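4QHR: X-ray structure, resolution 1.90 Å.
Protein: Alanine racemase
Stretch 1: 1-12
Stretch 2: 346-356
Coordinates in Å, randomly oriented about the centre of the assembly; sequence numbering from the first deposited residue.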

# COMPACT_ATOMS: atom_id res chain seq x y z
N MET A 1 4.17 -21.55 7.11
CA MET A 1 4.27 -20.33 6.26
C MET A 1 4.03 -19.11 7.15
O MET A 1 3.30 -19.18 8.14
CB MET A 1 3.26 -20.33 5.12
CG MET A 1 1.83 -20.20 5.58
SD MET A 1 0.52 -20.51 4.37
CE MET A 1 0.43 -18.91 3.55
N ARG A 2 4.65 -18.01 6.75
CA ARG A 2 4.38 -16.69 7.33
C ARG A 2 2.91 -16.40 7.28
O ARG A 2 2.24 -16.62 6.26
CB ARG A 2 5.16 -15.58 6.54
CG ARG A 2 5.08 -14.21 7.21
CD ARG A 2 5.95 -13.25 6.47
NE ARG A 2 5.96 -11.86 6.94
CZ ARG A 2 5.19 -10.90 6.45
NH1 ARG A 2 4.23 -11.18 5.54
NH2 ARG A 2 5.32 -9.66 6.90
N GLN A 3 2.38 -15.93 8.40
CA GLN A 3 0.97 -15.60 8.56
C GLN A 3 0.74 -14.08 8.54
O GLN A 3 1.16 -13.37 9.43
CB GLN A 3 0.46 -16.19 9.87
CG GLN A 3 0.61 -17.69 9.88
CD GLN A 3 -0.18 -18.39 8.79
OE1 GLN A 3 -1.30 -18.02 8.48
NE2 GLN A 3 0.41 -19.37 8.19
N ALA A 4 0.10 -13.65 7.47
CA ALA A 4 -0.38 -12.28 7.26
C ALA A 4 -1.61 -12.46 6.41
O ALA A 4 -1.52 -12.95 5.29
CB ALA A 4 0.68 -11.45 6.53
N THR A 5 -2.76 -12.09 6.94
CA THR A 5 -4.06 -12.42 6.37
C THR A 5 -5.09 -11.26 6.40
O THR A 5 -5.18 -10.50 7.35
CB THR A 5 -4.63 -13.59 7.15
OG1 THR A 5 -3.62 -14.59 7.28
CG2 THR A 5 -5.82 -14.23 6.45
N VAL A 6 -5.85 -11.15 5.33
CA VAL A 6 -6.90 -10.15 5.15
C VAL A 6 -8.19 -10.95 4.98
O VAL A 6 -8.33 -11.69 4.00
CB VAL A 6 -6.65 -9.31 3.91
CG1 VAL A 6 -7.88 -8.47 3.55
CG2 VAL A 6 -5.41 -8.40 4.08
N TYR A 7 -9.08 -10.81 5.96
CA TYR A 7 -10.38 -11.50 6.03
C TYR A 7 -11.45 -10.52 5.67
O TYR A 7 -11.40 -9.39 6.15
CB TYR A 7 -10.70 -11.96 7.47
CG TYR A 7 -9.77 -12.99 8.04
CD1 TYR A 7 -8.63 -12.59 8.75
CD2 TYR A 7 -10.00 -14.30 7.89
CE1 TYR A 7 -7.77 -13.51 9.30
CE2 TYR A 7 -9.13 -15.23 8.41
CZ TYR A 7 -8.02 -14.82 9.12
OH TYR A 7 -7.15 -15.71 9.65
N ILE A 8 -12.41 -10.96 4.88
CA ILE A 8 -13.52 -10.14 4.43
C ILE A 8 -14.85 -10.79 4.83
O ILE A 8 -15.18 -11.87 4.30
CB ILE A 8 -13.48 -9.95 2.88
CG1 ILE A 8 -12.12 -9.44 2.41
CG2 ILE A 8 -14.59 -8.99 2.44
CD1 ILE A 8 -11.85 -7.98 2.85
N ASP A 9 -15.61 -10.15 5.71
CA ASP A 9 -16.91 -10.64 6.26
C ASP A 9 -18.08 -10.22 5.35
O ASP A 9 -18.44 -9.05 5.32
CB ASP A 9 -17.01 -10.13 7.68
CG ASP A 9 -18.33 -10.42 8.39
OD1 ASP A 9 -19.26 -11.11 7.92
OD2 ASP A 9 -18.40 -9.90 9.53
N ARG A 10 -18.62 -11.20 4.61
CA ARG A 10 -19.74 -10.99 3.63
C ARG A 10 -21.02 -10.59 4.35
O ARG A 10 -21.80 -9.79 3.88
CB ARG A 10 -20.01 -12.27 2.79
N GLN A 11 -21.24 -11.10 5.54
CA GLN A 11 -22.47 -10.73 6.28
C GLN A 11 -22.44 -9.27 6.74
O GLN A 11 -23.46 -8.60 6.80
CB GLN A 11 -22.72 -11.65 7.46
CG GLN A 11 -22.90 -13.14 7.05
CD GLN A 11 -21.63 -13.80 6.45
OE1 GLN A 11 -20.47 -13.45 6.81
NE2 GLN A 11 -21.84 -14.74 5.52
N ALA A 12 -21.26 -8.79 7.12
CA ALA A 12 -21.13 -7.41 7.50
C ALA A 12 -21.39 -6.52 6.31
O ALA A 12 -22.05 -5.50 6.45
CB ALA A 12 -19.74 -7.17 8.09
N ARG A 346 -4.32 0.62 0.55
CA ARG A 346 -2.87 0.55 0.26
C ARG A 346 -2.19 -0.68 0.92
O ARG A 346 -1.09 -0.60 1.41
CB ARG A 346 -2.24 1.85 0.65
CG ARG A 346 -2.55 2.99 -0.36
CD ARG A 346 -1.81 4.23 0.02
NE ARG A 346 -0.32 4.11 -0.04
CZ ARG A 346 0.52 4.85 0.68
NH1 ARG A 346 0.06 5.76 1.55
NH2 ARG A 346 1.84 4.71 0.58
N LEU A 347 -2.89 -1.80 0.94
CA LEU A 347 -2.34 -3.09 1.34
C LEU A 347 -1.64 -3.70 0.13
O LEU A 347 -2.03 -3.50 -1.02
CB LEU A 347 -3.44 -4.04 1.78
CG LEU A 347 -4.22 -3.57 2.99
CD1 LEU A 347 -5.45 -4.39 3.12
CD2 LEU A 347 -3.37 -3.67 4.24
N SER A 348 -0.63 -4.49 0.37
CA SER A 348 0.07 -5.05 -0.73
C SER A 348 -0.55 -6.41 -1.07
O SER A 348 -1.49 -6.86 -0.41
CB SER A 348 1.56 -5.22 -0.36
OG SER A 348 1.76 -6.40 0.39
N SER A 349 0.03 -7.08 -2.06
CA SER A 349 -0.44 -8.41 -2.45
C SER A 349 0.12 -9.51 -1.53
O SER A 349 -0.28 -10.64 -1.66
CB SER A 349 -0.06 -8.78 -3.89
OG SER A 349 1.37 -8.77 -4.01
N ARG A 350 0.99 -9.19 -0.57
CA ARG A 350 1.62 -10.25 0.23
C ARG A 350 0.61 -10.98 1.16
O ARG A 350 0.55 -12.23 1.13
CB ARG A 350 2.83 -9.71 0.99
CG ARG A 350 3.50 -10.80 1.80
CD ARG A 350 4.97 -10.48 1.96
NE ARG A 350 5.11 -9.34 2.87
CZ ARG A 350 6.26 -8.76 3.20
NH1 ARG A 350 7.39 -9.11 2.64
NH2 ARG A 350 6.23 -7.77 4.06
N PRO A 351 -0.20 -10.23 1.95
CA PRO A 351 -1.20 -10.95 2.74
C PRO A 351 -2.14 -11.87 1.95
O PRO A 351 -2.59 -11.51 0.88
CB PRO A 351 -1.99 -9.81 3.43
CG PRO A 351 -0.98 -8.71 3.52
CD PRO A 351 -0.26 -8.79 2.21
N VAL A 352 -2.46 -13.03 2.51
CA VAL A 352 -3.48 -13.92 1.94
C VAL A 352 -4.87 -13.36 2.18
O VAL A 352 -5.16 -12.91 3.30
CB VAL A 352 -3.37 -15.36 2.52
CG1 VAL A 352 -4.45 -16.23 1.96
CG2 VAL A 352 -2.02 -15.93 2.14
N ARG A 353 -5.72 -13.34 1.14
CA ARG A 353 -7.10 -12.91 1.27
C ARG A 353 -7.98 -14.13 1.52
O ARG A 353 -7.86 -15.13 0.80
CB ARG A 353 -7.59 -12.21 0.03
CG ARG A 353 -7.35 -10.73 0.00
CD ARG A 353 -5.87 -10.34 0.05
NE ARG A 353 -5.71 -8.90 -0.07
CZ ARG A 353 -4.52 -8.28 -0.10
NH1 ARG A 353 -3.37 -8.97 -0.01
NH2 ARG A 353 -4.50 -6.96 -0.23
N GLN A 354 -8.85 -14.04 2.52
CA GLN A 354 -9.83 -15.07 2.88
C GLN A 354 -11.23 -14.47 3.06
O GLN A 354 -11.45 -13.60 3.95
CB GLN A 354 -9.38 -15.78 4.18
CG GLN A 354 -10.12 -17.08 4.49
CD GLN A 354 -9.69 -17.78 5.80
OE1 GLN A 354 -8.49 -18.07 6.00
NE2 GLN A 354 -10.68 -18.11 6.70
N GLY A 355 -12.20 -14.93 2.28
CA GLY A 355 -13.60 -14.51 2.49
C GLY A 355 -14.23 -15.23 3.70
O GLY A 355 -14.00 -16.43 3.90
N THR A 356 -15.01 -14.51 4.52
CA THR A 356 -15.84 -15.18 5.55
C THR A 356 -17.34 -14.91 5.44
O THR A 356 -18.03 -15.64 6.18
CB THR A 356 -15.36 -14.88 6.99
OG1 THR A 356 -15.49 -13.46 7.29
CG2 THR A 356 -13.93 -15.39 7.17
OXT THR A 356 -17.88 -14.06 4.68

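The two ends of this alanine racemase chain meet as neighbouring parallel strands, in register from Thr5 beside Val352 to Ile8 beside Gly355. Together the two stretches bury 779 Å², and the largest shares belong to Thr356, Val6 and Gln354. Each illustrates a different rule: close the ladder with a terminus, fill one face with a branched apolar residue, and let a long polar side chain cover the other.

The backbone supplies the frame. As in any parallel pair, one residue on each strand spans two on its neighbour: Val352 N donates to Ala4 O (2.9 Å), Val6 N to Val352 O (2.8 Å), Gln354 N to Val6 O (2.8 Å), and Ile8 N to Gln354 O (3.0 Å). The same carbonyls also receive CA-H contacts, the shortest from Tyr7 CA to Gln354 O at 3.1 Å.

Thr356 ends this ladder and gives more area to the contact than any other residue. Its N reaches Ile8 O at 2.7 Å and nearly straight, while its OG1, with chi1 in p, adds a weak bond to the same Ile8 O at 3.4 Å. The chain terminus then adds an acceptor: Arg10 N, at the start of a helix, donates to Thr356 OXT at 3.0 Å. A carboxylate suits this place because the first turn of a helix leaves backbone NH groups without partners inside the helix. Asp9 serves the same turn as N-cap, its OD1 accepting from Ala12 N at 3.2 Å and weakly from Gln11 N at 3.1 Å. The two acids therefore lie near each other, Asp9 OD1 being 4.6 Å from Thr356 OXT, with the helix NH groups to occupy both.

Val6 covers 102 Å², almost as much, and is buried. Its CG2 packs 3.8 Å from Pro351 CB and 4.1 Å from Leu347 CD1, and it also lies over one face of the Arg353 guanidinium. That arginine folds back along its own stretch, where NH1 and NH2 bond Ser348 O at 2.9 and 3.0 Å and NH1 also bonds Pro351 O at 2.8 Å. With its charged end tied down by carbonyls, Arg353 can offer a flat surface to a valine. Gly355, farther along this same side of the sheet, has room for a CB, so the contact with Ile8 does not require its bareness.

Gln354 shares the other side with Thr5, Tyr7 and Val352. Extended in t, t, it brings NE2 to the edge of the Tyr7 ring, 3.7 Å from CE2, and Thr356 CG2 approaches CD2 of that ring at 4.1 Å. This suits an exposed position: Gln354 CB lies 4.0 Å from Tyr7 CD2, and the amide continues to the ring edge, where its polar atoms can still meet solvent.

Before the strands, the guanidiniums of Arg2 and Arg350 lie over one another's faces, like charges close together, with Arg2 NH1 3.4 Å from Arg350 NE. Both are donors, and hydrogen bonds elsewhere in the structure satisfy these nitrogens.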